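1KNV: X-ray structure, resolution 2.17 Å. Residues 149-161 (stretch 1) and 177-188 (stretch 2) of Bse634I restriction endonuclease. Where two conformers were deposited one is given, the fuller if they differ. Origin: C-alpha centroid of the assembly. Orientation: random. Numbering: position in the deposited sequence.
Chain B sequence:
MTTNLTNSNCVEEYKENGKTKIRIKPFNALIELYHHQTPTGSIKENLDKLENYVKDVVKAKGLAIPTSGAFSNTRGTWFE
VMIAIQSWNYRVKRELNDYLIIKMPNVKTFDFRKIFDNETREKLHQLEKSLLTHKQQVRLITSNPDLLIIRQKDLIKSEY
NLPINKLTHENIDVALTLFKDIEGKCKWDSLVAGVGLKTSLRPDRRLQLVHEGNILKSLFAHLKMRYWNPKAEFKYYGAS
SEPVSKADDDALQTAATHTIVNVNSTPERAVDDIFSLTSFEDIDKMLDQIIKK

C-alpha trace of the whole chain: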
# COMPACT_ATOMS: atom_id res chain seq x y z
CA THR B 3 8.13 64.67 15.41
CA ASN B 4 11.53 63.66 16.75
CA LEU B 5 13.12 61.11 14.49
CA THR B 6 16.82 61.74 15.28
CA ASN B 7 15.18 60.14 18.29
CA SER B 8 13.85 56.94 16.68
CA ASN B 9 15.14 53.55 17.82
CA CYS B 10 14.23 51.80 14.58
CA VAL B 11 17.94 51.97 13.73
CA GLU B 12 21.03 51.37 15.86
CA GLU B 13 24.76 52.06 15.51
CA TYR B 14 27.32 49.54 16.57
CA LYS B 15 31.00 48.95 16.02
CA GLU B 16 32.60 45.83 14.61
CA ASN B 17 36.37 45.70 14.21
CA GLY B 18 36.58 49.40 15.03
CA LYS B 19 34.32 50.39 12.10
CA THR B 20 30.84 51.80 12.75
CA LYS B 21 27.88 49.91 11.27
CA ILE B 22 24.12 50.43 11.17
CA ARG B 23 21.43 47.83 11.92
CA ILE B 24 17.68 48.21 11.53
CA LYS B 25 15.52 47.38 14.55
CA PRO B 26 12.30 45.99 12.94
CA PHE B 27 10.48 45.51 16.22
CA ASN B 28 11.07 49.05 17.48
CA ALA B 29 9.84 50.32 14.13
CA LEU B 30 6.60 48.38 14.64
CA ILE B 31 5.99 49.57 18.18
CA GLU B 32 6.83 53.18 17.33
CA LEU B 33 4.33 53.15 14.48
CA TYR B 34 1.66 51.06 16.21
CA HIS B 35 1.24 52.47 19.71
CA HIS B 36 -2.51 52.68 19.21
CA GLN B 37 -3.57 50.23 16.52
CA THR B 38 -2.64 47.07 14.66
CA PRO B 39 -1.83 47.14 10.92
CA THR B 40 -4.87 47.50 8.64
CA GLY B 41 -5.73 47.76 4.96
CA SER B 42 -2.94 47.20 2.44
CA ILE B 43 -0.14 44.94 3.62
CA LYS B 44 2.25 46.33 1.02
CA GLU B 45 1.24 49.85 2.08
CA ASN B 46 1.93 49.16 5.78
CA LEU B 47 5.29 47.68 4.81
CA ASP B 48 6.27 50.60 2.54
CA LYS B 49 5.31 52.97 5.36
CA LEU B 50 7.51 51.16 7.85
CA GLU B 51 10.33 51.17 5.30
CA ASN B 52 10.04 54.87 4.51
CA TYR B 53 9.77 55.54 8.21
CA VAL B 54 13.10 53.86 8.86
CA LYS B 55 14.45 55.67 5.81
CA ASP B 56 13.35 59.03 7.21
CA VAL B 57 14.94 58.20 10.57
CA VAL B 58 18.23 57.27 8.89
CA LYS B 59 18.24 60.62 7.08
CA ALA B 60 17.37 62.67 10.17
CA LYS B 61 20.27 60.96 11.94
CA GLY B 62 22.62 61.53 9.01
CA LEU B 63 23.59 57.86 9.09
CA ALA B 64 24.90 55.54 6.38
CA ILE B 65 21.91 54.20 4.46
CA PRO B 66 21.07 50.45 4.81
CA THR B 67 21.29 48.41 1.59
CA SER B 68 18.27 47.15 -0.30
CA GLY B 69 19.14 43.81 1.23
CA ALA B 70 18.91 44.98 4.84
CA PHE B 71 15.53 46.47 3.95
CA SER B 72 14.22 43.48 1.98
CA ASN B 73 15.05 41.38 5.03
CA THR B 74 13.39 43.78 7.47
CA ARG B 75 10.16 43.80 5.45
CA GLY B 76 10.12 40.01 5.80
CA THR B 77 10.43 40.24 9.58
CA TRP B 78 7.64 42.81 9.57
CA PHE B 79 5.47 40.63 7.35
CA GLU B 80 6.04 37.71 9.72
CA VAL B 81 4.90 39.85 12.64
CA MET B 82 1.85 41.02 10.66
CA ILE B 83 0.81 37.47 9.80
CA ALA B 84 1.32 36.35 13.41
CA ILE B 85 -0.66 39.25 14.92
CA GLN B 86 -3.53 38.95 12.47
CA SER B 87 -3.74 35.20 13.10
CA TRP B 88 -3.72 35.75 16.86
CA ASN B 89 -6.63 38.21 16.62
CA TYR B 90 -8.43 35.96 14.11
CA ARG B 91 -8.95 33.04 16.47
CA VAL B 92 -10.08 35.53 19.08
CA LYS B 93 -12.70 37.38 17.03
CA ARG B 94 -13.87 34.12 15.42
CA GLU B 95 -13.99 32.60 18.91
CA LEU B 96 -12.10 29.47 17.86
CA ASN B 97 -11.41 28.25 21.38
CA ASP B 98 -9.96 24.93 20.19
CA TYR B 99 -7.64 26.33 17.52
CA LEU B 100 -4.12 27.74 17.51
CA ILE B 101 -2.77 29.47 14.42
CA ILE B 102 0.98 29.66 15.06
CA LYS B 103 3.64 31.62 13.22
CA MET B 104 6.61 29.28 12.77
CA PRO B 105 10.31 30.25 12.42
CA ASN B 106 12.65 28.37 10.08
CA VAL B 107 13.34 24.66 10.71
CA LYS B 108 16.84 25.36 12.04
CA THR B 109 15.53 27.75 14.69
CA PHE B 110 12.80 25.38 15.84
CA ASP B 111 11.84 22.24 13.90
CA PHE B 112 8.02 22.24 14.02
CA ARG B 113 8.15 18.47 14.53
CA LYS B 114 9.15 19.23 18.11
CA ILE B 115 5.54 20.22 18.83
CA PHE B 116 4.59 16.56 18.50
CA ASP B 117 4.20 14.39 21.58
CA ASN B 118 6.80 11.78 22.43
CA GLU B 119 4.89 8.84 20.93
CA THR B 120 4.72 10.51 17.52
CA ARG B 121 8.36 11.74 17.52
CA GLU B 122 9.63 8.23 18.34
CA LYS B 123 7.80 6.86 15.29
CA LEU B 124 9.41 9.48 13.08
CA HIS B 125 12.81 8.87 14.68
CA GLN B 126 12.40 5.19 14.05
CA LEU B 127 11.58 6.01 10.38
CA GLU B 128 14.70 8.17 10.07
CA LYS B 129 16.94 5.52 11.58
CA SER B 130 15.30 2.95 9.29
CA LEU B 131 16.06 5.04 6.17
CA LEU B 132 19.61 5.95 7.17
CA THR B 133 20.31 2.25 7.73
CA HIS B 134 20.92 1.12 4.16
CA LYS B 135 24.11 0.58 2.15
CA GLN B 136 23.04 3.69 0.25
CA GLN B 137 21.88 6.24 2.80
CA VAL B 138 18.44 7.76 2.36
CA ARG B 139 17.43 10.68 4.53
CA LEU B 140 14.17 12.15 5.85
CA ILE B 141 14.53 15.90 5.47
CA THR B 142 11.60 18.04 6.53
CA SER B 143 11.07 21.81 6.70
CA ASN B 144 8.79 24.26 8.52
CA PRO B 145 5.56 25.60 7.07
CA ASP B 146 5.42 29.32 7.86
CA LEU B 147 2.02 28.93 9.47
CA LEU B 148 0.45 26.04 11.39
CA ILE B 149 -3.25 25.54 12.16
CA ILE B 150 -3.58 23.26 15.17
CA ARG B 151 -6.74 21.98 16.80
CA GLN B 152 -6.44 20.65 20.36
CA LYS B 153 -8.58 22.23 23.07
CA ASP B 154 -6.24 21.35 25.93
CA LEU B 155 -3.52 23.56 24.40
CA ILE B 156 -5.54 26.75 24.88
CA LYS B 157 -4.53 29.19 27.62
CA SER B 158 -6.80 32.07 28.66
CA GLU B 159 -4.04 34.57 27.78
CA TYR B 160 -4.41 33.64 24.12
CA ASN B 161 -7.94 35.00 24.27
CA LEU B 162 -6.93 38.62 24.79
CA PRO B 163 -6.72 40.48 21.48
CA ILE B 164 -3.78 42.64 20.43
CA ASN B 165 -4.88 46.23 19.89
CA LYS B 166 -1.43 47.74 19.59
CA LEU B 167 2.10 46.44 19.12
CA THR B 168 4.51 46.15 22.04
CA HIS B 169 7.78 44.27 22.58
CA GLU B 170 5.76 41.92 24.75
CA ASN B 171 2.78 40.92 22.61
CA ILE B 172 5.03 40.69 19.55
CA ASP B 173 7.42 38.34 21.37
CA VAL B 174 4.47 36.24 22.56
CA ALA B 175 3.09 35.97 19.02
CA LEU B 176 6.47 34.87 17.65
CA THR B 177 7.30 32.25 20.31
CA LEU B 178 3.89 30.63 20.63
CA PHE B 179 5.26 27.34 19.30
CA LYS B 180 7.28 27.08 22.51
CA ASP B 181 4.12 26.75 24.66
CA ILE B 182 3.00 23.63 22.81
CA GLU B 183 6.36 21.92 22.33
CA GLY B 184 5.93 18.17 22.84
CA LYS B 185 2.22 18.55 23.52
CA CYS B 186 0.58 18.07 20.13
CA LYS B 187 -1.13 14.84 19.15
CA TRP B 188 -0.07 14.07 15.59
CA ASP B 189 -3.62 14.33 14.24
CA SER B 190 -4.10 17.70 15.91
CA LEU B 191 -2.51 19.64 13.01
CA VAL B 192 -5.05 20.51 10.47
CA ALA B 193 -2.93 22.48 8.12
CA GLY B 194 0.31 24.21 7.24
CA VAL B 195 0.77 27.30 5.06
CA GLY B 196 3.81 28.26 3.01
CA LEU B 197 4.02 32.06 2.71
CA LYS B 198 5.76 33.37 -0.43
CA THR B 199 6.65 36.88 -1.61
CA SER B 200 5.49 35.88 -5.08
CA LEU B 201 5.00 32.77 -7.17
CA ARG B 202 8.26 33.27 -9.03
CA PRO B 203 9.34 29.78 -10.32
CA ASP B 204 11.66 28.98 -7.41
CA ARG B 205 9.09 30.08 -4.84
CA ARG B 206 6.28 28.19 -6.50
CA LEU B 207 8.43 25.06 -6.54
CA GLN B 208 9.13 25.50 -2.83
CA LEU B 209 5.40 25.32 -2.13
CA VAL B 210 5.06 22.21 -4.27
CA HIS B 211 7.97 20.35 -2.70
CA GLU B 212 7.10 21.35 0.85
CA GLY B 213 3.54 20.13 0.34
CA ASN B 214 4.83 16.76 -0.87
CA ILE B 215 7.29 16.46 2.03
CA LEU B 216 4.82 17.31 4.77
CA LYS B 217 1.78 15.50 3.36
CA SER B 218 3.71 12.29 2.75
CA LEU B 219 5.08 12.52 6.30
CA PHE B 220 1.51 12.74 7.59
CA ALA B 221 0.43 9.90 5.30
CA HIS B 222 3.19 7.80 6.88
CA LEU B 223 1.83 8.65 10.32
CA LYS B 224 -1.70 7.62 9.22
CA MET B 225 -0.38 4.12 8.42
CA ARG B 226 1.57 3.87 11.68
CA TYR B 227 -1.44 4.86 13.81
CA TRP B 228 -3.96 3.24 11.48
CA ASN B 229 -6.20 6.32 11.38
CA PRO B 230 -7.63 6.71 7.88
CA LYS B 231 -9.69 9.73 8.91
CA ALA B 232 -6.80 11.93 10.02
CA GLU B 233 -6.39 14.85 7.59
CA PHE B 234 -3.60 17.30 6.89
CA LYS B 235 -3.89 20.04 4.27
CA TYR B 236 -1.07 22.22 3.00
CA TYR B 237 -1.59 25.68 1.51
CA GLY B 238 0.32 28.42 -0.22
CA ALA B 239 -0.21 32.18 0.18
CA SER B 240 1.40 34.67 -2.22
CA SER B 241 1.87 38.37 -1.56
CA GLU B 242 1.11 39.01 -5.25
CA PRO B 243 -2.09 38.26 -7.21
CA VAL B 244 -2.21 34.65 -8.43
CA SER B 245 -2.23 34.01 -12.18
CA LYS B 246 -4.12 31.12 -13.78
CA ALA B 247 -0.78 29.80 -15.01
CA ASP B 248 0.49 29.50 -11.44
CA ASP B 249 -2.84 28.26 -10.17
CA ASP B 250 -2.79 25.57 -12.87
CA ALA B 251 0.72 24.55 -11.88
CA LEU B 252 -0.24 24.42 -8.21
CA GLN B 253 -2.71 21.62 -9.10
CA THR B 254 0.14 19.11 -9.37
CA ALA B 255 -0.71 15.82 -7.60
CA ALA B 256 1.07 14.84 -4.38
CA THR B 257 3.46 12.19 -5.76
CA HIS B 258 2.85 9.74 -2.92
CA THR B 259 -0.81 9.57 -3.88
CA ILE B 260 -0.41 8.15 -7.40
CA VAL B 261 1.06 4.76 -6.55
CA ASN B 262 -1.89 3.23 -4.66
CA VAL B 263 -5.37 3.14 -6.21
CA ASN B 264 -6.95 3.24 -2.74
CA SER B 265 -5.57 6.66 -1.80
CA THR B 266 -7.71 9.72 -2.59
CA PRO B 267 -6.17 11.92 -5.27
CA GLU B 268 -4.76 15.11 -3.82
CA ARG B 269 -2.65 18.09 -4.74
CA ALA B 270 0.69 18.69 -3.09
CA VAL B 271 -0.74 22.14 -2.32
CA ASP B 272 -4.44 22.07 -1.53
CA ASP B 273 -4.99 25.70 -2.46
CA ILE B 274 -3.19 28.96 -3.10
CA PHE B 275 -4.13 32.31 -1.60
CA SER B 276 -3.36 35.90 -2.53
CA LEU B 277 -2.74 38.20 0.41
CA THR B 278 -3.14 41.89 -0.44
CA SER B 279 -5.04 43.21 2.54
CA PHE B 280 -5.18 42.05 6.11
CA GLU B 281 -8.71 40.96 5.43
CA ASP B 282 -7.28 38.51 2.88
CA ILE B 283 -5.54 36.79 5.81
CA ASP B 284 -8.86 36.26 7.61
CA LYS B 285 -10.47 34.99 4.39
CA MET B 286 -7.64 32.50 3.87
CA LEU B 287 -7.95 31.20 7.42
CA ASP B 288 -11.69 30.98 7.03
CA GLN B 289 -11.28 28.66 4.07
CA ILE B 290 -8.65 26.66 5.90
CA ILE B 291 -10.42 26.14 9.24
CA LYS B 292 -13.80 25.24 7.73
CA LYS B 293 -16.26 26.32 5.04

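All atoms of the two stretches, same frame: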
# COMPACT_ATOMS: atom_id res chain seq x y z
N ILE B 149 -1.91 25.47 11.59
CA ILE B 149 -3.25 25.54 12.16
C ILE B 149 -3.39 24.24 12.94
O ILE B 149 -3.30 23.16 12.37
CB ILE B 149 -4.33 25.67 11.08
CG1 ILE B 149 -4.25 27.06 10.38
CG2 ILE B 149 -5.71 25.54 11.73
CD1 ILE B 149 -2.95 27.32 9.65
N ILE B 150 -3.49 24.39 14.25
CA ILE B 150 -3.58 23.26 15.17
C ILE B 150 -4.93 23.25 15.88
O ILE B 150 -5.49 24.31 16.17
CB ILE B 150 -2.47 23.36 16.25
CG1 ILE B 150 -1.10 23.21 15.59
CG2 ILE B 150 -2.68 22.33 17.33
CD1 ILE B 150 0.02 23.64 16.47
N ARG B 151 -5.47 22.08 16.11
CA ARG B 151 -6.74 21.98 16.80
C ARG B 151 -6.63 20.97 17.95
O ARG B 151 -6.59 19.76 17.73
CB ARG B 151 -7.86 21.55 15.85
CG ARG B 151 -9.23 21.62 16.50
CD ARG B 151 -10.28 20.98 15.64
NE ARG B 151 -11.59 21.11 16.26
CZ ARG B 151 -12.72 20.79 15.66
NH1 ARG B 151 -12.70 20.31 14.41
NH2 ARG B 151 -13.87 20.97 16.29
N GLN B 152 -6.55 21.48 19.17
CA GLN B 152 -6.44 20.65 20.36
C GLN B 152 -6.82 21.54 21.54
O GLN B 152 -6.02 22.32 22.04
CB GLN B 152 -5.00 20.13 20.51
CG GLN B 152 -4.84 19.02 21.55
CD GLN B 152 -3.45 18.41 21.53
OE1 GLN B 152 -2.76 18.38 22.55
NE2 GLN B 152 -3.03 17.92 20.38
N LYS B 153 -8.07 21.41 21.98
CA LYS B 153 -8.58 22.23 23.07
C LYS B 153 -7.67 22.39 24.28
O LYS B 153 -7.51 23.49 24.79
CB LYS B 153 -9.94 21.72 23.53
CG LYS B 153 -10.60 22.65 24.54
CD LYS B 153 -12.02 22.21 24.88
CE LYS B 153 -12.61 23.16 25.92
NZ LYS B 153 -13.99 22.77 26.34
N ASP B 154 -7.08 21.29 24.75
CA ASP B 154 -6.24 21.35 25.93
C ASP B 154 -4.97 22.19 25.79
O ASP B 154 -4.23 22.35 26.76
CB ASP B 154 -5.88 19.93 26.38
CG ASP B 154 -4.82 19.28 25.51
OD1 ASP B 154 -4.37 19.90 24.53
OD2 ASP B 154 -4.44 18.13 25.81
N LEU B 155 -4.71 22.74 24.61
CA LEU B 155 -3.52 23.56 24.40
C LEU B 155 -3.81 25.05 24.61
O LEU B 155 -2.90 25.87 24.66
CB LEU B 155 -2.98 23.38 22.97
CG LEU B 155 -2.43 22.02 22.58
CD1 LEU B 155 -1.95 22.08 21.14
CD2 LEU B 155 -1.29 21.65 23.49
N ILE B 156 -5.10 25.37 24.73
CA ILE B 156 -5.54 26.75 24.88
C ILE B 156 -5.44 27.36 26.27
O ILE B 156 -6.01 26.85 27.23
CB ILE B 156 -7.00 26.88 24.39
CG1 ILE B 156 -7.13 26.23 23.00
CG2 ILE B 156 -7.42 28.35 24.35
CD1 ILE B 156 -6.25 26.83 21.94
N LYS B 157 -4.70 28.47 26.37
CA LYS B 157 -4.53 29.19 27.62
C LYS B 157 -5.37 30.46 27.52
O LYS B 157 -5.49 31.04 26.44
CB LYS B 157 -3.06 29.55 27.83
CG LYS B 157 -2.13 28.35 27.83
CD LYS B 157 -0.79 28.62 28.51
CE LYS B 157 0.02 29.68 27.78
NZ LYS B 157 1.33 29.95 28.47
N SER B 158 -5.96 30.88 28.64
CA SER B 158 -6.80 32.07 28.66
C SER B 158 -6.10 33.32 28.11
O SER B 158 -6.76 34.19 27.53
CB SER B 158 -7.29 32.36 30.08
OG SER B 158 -6.24 32.89 30.89
N GLU B 159 -4.79 33.42 28.27
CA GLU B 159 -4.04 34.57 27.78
C GLU B 159 -4.15 34.74 26.28
O GLU B 159 -4.04 35.86 25.77
CB GLU B 159 -2.56 34.47 28.13
CG GLU B 159 -2.24 34.22 29.56
CD GLU B 159 -1.97 32.77 29.81
OE1 GLU B 159 -2.93 32.01 30.06
OE2 GLU B 159 -0.78 32.39 29.72
N TYR B 160 -4.31 33.63 25.57
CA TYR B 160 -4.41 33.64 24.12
C TYR B 160 -5.69 34.33 23.67
O TYR B 160 -5.79 34.77 22.52
CB TYR B 160 -4.45 32.22 23.56
CG TYR B 160 -3.25 31.36 23.85
CD1 TYR B 160 -3.29 29.98 23.60
CD2 TYR B 160 -2.08 31.90 24.38
CE1 TYR B 160 -2.20 29.17 23.88
CE2 TYR B 160 -0.98 31.09 24.66
CZ TYR B 160 -1.05 29.72 24.41
OH TYR B 160 0.02 28.90 24.68
N ASN B 161 -6.65 34.41 24.58
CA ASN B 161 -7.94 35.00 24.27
C ASN B 161 -8.06 36.49 24.45
O ASN B 161 -9.16 37.03 24.41
CB ASN B 161 -9.02 34.28 25.06
CG ASN B 161 -9.17 32.83 24.64
OD1 ASN B 161 -9.21 32.53 23.44
ND2 ASN B 161 -9.24 31.93 25.61
N THR B 177 6.73 33.38 19.57
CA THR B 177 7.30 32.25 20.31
C THR B 177 6.20 31.36 20.84
O THR B 177 6.41 30.61 21.79
CB THR B 177 8.14 32.72 21.52
OG1 THR B 177 7.30 33.46 22.43
CG2 THR B 177 9.30 33.60 21.07
N LEU B 178 5.04 31.43 20.21
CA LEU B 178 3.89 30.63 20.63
C LEU B 178 4.18 29.13 20.51
O LEU B 178 3.74 28.34 21.34
CB LEU B 178 2.69 31.03 19.77
CG LEU B 178 1.27 30.63 20.16
CD1 LEU B 178 0.94 31.07 21.58
CD2 LEU B 178 0.33 31.29 19.17
N PHE B 179 4.93 28.74 19.50
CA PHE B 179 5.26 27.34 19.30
C PHE B 179 5.94 26.72 20.52
O PHE B 179 5.88 25.51 20.73
CB PHE B 179 6.15 27.20 18.07
CG PHE B 179 7.40 28.04 18.11
CD1 PHE B 179 8.50 27.65 18.85
CD2 PHE B 179 7.46 29.24 17.42
CE1 PHE B 179 9.65 28.42 18.91
CE2 PHE B 179 8.60 30.02 17.47
CZ PHE B 179 9.70 29.61 18.22
N LYS B 180 6.60 27.56 21.32
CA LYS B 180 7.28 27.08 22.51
C LYS B 180 6.32 26.58 23.59
O LYS B 180 6.66 25.67 24.34
CB LYS B 180 8.16 28.19 23.10
CG LYS B 180 9.33 28.63 22.25
CD LYS B 180 10.10 29.70 23.01
CE LYS B 180 11.29 30.23 22.24
NZ LYS B 180 12.00 31.28 23.05
N ASP B 181 5.12 27.16 23.67
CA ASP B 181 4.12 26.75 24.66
C ASP B 181 3.57 25.34 24.41
O ASP B 181 3.16 24.64 25.34
CB ASP B 181 2.92 27.71 24.65
CG ASP B 181 3.26 29.09 25.14
OD1 ASP B 181 4.47 29.41 25.23
OD2 ASP B 181 2.32 29.87 25.42
N ILE B 182 3.54 24.94 23.14
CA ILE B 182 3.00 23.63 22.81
C ILE B 182 4.03 22.58 22.46
O ILE B 182 3.67 21.49 22.03
CB ILE B 182 2.01 23.72 21.64
CG1 ILE B 182 2.73 24.16 20.38
CG2 ILE B 182 0.89 24.71 21.97
CD1 ILE B 182 1.85 24.13 19.16
N GLU B 183 5.32 22.88 22.64
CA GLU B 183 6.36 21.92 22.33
C GLU B 183 6.15 20.60 23.07
O GLU B 183 6.00 20.58 24.30
CB GLU B 183 7.74 22.49 22.67
CG GLU B 183 8.90 21.46 22.64
CD GLU B 183 10.28 22.11 22.68
OE1 GLU B 183 10.41 23.20 23.28
OE2 GLU B 183 11.24 21.52 22.12
N GLY B 184 6.10 19.51 22.30
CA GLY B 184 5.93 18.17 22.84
C GLY B 184 4.54 17.85 23.32
O GLY B 184 4.32 16.80 23.90
N LYS B 185 3.59 18.74 23.07
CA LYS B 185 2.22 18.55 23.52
C LYS B 185 1.17 18.21 22.47
O LYS B 185 0.04 17.86 22.81
CB LYS B 185 1.73 19.82 24.22
CG LYS B 185 2.48 20.28 25.46
CD LYS B 185 1.99 21.68 25.84
CE LYS B 185 2.36 22.05 27.27
NZ LYS B 185 3.82 21.90 27.52
N CYS B 186 1.53 18.32 21.20
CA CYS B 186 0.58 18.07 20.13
C CYS B 186 0.42 16.64 19.66
O CYS B 186 1.39 15.97 19.33
CB CYS B 186 0.92 18.93 18.93
SG CYS B 186 0.85 20.66 19.31
N LYS B 187 -0.83 16.18 19.63
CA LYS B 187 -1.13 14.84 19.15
C LYS B 187 -0.93 15.01 17.65
O LYS B 187 -1.28 16.04 17.08
CB LYS B 187 -2.59 14.48 19.45
CG LYS B 187 -2.89 14.17 20.91
CD LYS B 187 -4.39 13.99 21.14
CE LYS B 187 -5.00 13.01 20.13
NZ LYS B 187 -6.43 12.67 20.41
N TRP B 188 -0.35 14.00 17.02
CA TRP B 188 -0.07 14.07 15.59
C TRP B 188 -1.25 14.49 14.73
O TRP B 188 -1.08 15.26 13.79
CB TRP B 188 0.47 12.73 15.10
CG TRP B 188 -0.58 11.71 14.91
CD1 TRP B 188 -1.16 10.94 15.88
CD2 TRP B 188 -1.21 11.35 13.68
NE1 TRP B 188 -2.12 10.12 15.32
CE2 TRP B 188 -2.16 10.36 13.97
CE3 TRP B 188 -1.06 11.77 12.35
CZ2 TRP B 188 -2.96 9.78 12.98
CZ3 TRP B 188 -1.84 11.20 11.38
CH2 TRP B 188 -2.78 10.22 11.70

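Contact between residues 149-161 and 177-188 of Bse634I restriction endonuclease, built round Leu155, Gln152 and Tyr160. The two stretches bury 461 Å² between them, both sides summed, and run so that Gln152 lies nearest Cys186, Leu155 nearest Ile182 and Tyr160 nearest Leu178 by their CA atoms; the order along one stretch is thus reversed along the other.

Leu155 covers the most surface. It sits in the 3-10 segment 153-155, whose turn is closed by a bond from Leu155 N to Gln152 O (2.9 Å). Its CA-to-CB bond points sideways, but the side chain (chi1 m, chi2 t) brings its branched end across to the second stretch. Both methyls lie near Ile182 CG2 (Leu155 CD1 at 4.0 Å, Leu155 CD2 at 4.1 Å); Leu155 CD1 also meets Cys186 SG at 3.6 Å, and Leu155 CD2 meets Lys185 CB at 3.6 Å. Ile150, on the strand, extends this apolar patch: its CD1 reaches Ile182 CD1 at 3.3 Å, a tight approach, and Cys186 SG at 4.2 Å. Ile182 therefore offers CD1 to Ile150 and CG2 to Leu155, a use well suited to a beta-branched side chain. All four of these residues are buried, and none brings a charge into the patch. Lys185 contributes the aliphatic base of its side chain, and its end leads away.

Gln152, buried and extended (chi1 and chi2 both t), points toward the second stretch and lies along the Lys185-Lys187 backbone. Its long side chain carries a polar amide to a segment where main-chain polar groups are within reach; the orientation of that amide is uncertain.

Tyr160 closes the other end of the contact. With chi1 m, its side chain points toward the second stretch and combines two kinds of interaction. Leu178 CD1 lies over one face of the ring, 4.0 Å from the Tyr160 ring centroid and 29° off the normal, a CH-pi contact; Leu178 CD1 is also 3.6 Å from Tyr160 CE2. At the ring edge, Tyr160 OH donates a short hydrogen bond to Asp181 OD2 (2.6 Å). A tyrosine suits this place because its ring can pack against leucine while its hydroxyl reaches the carboxylate. The same oxygen, Asp181 OD2, also receives a weak hydrogen bond from Lys157 NZ at 3.2 Å, part of a salt bridge on the more exposed side. Lys157 NZ forms a second salt bridge, within its own stretch, to Glu159 OE2 (3.5 Å), so its charge lies between two carboxylates.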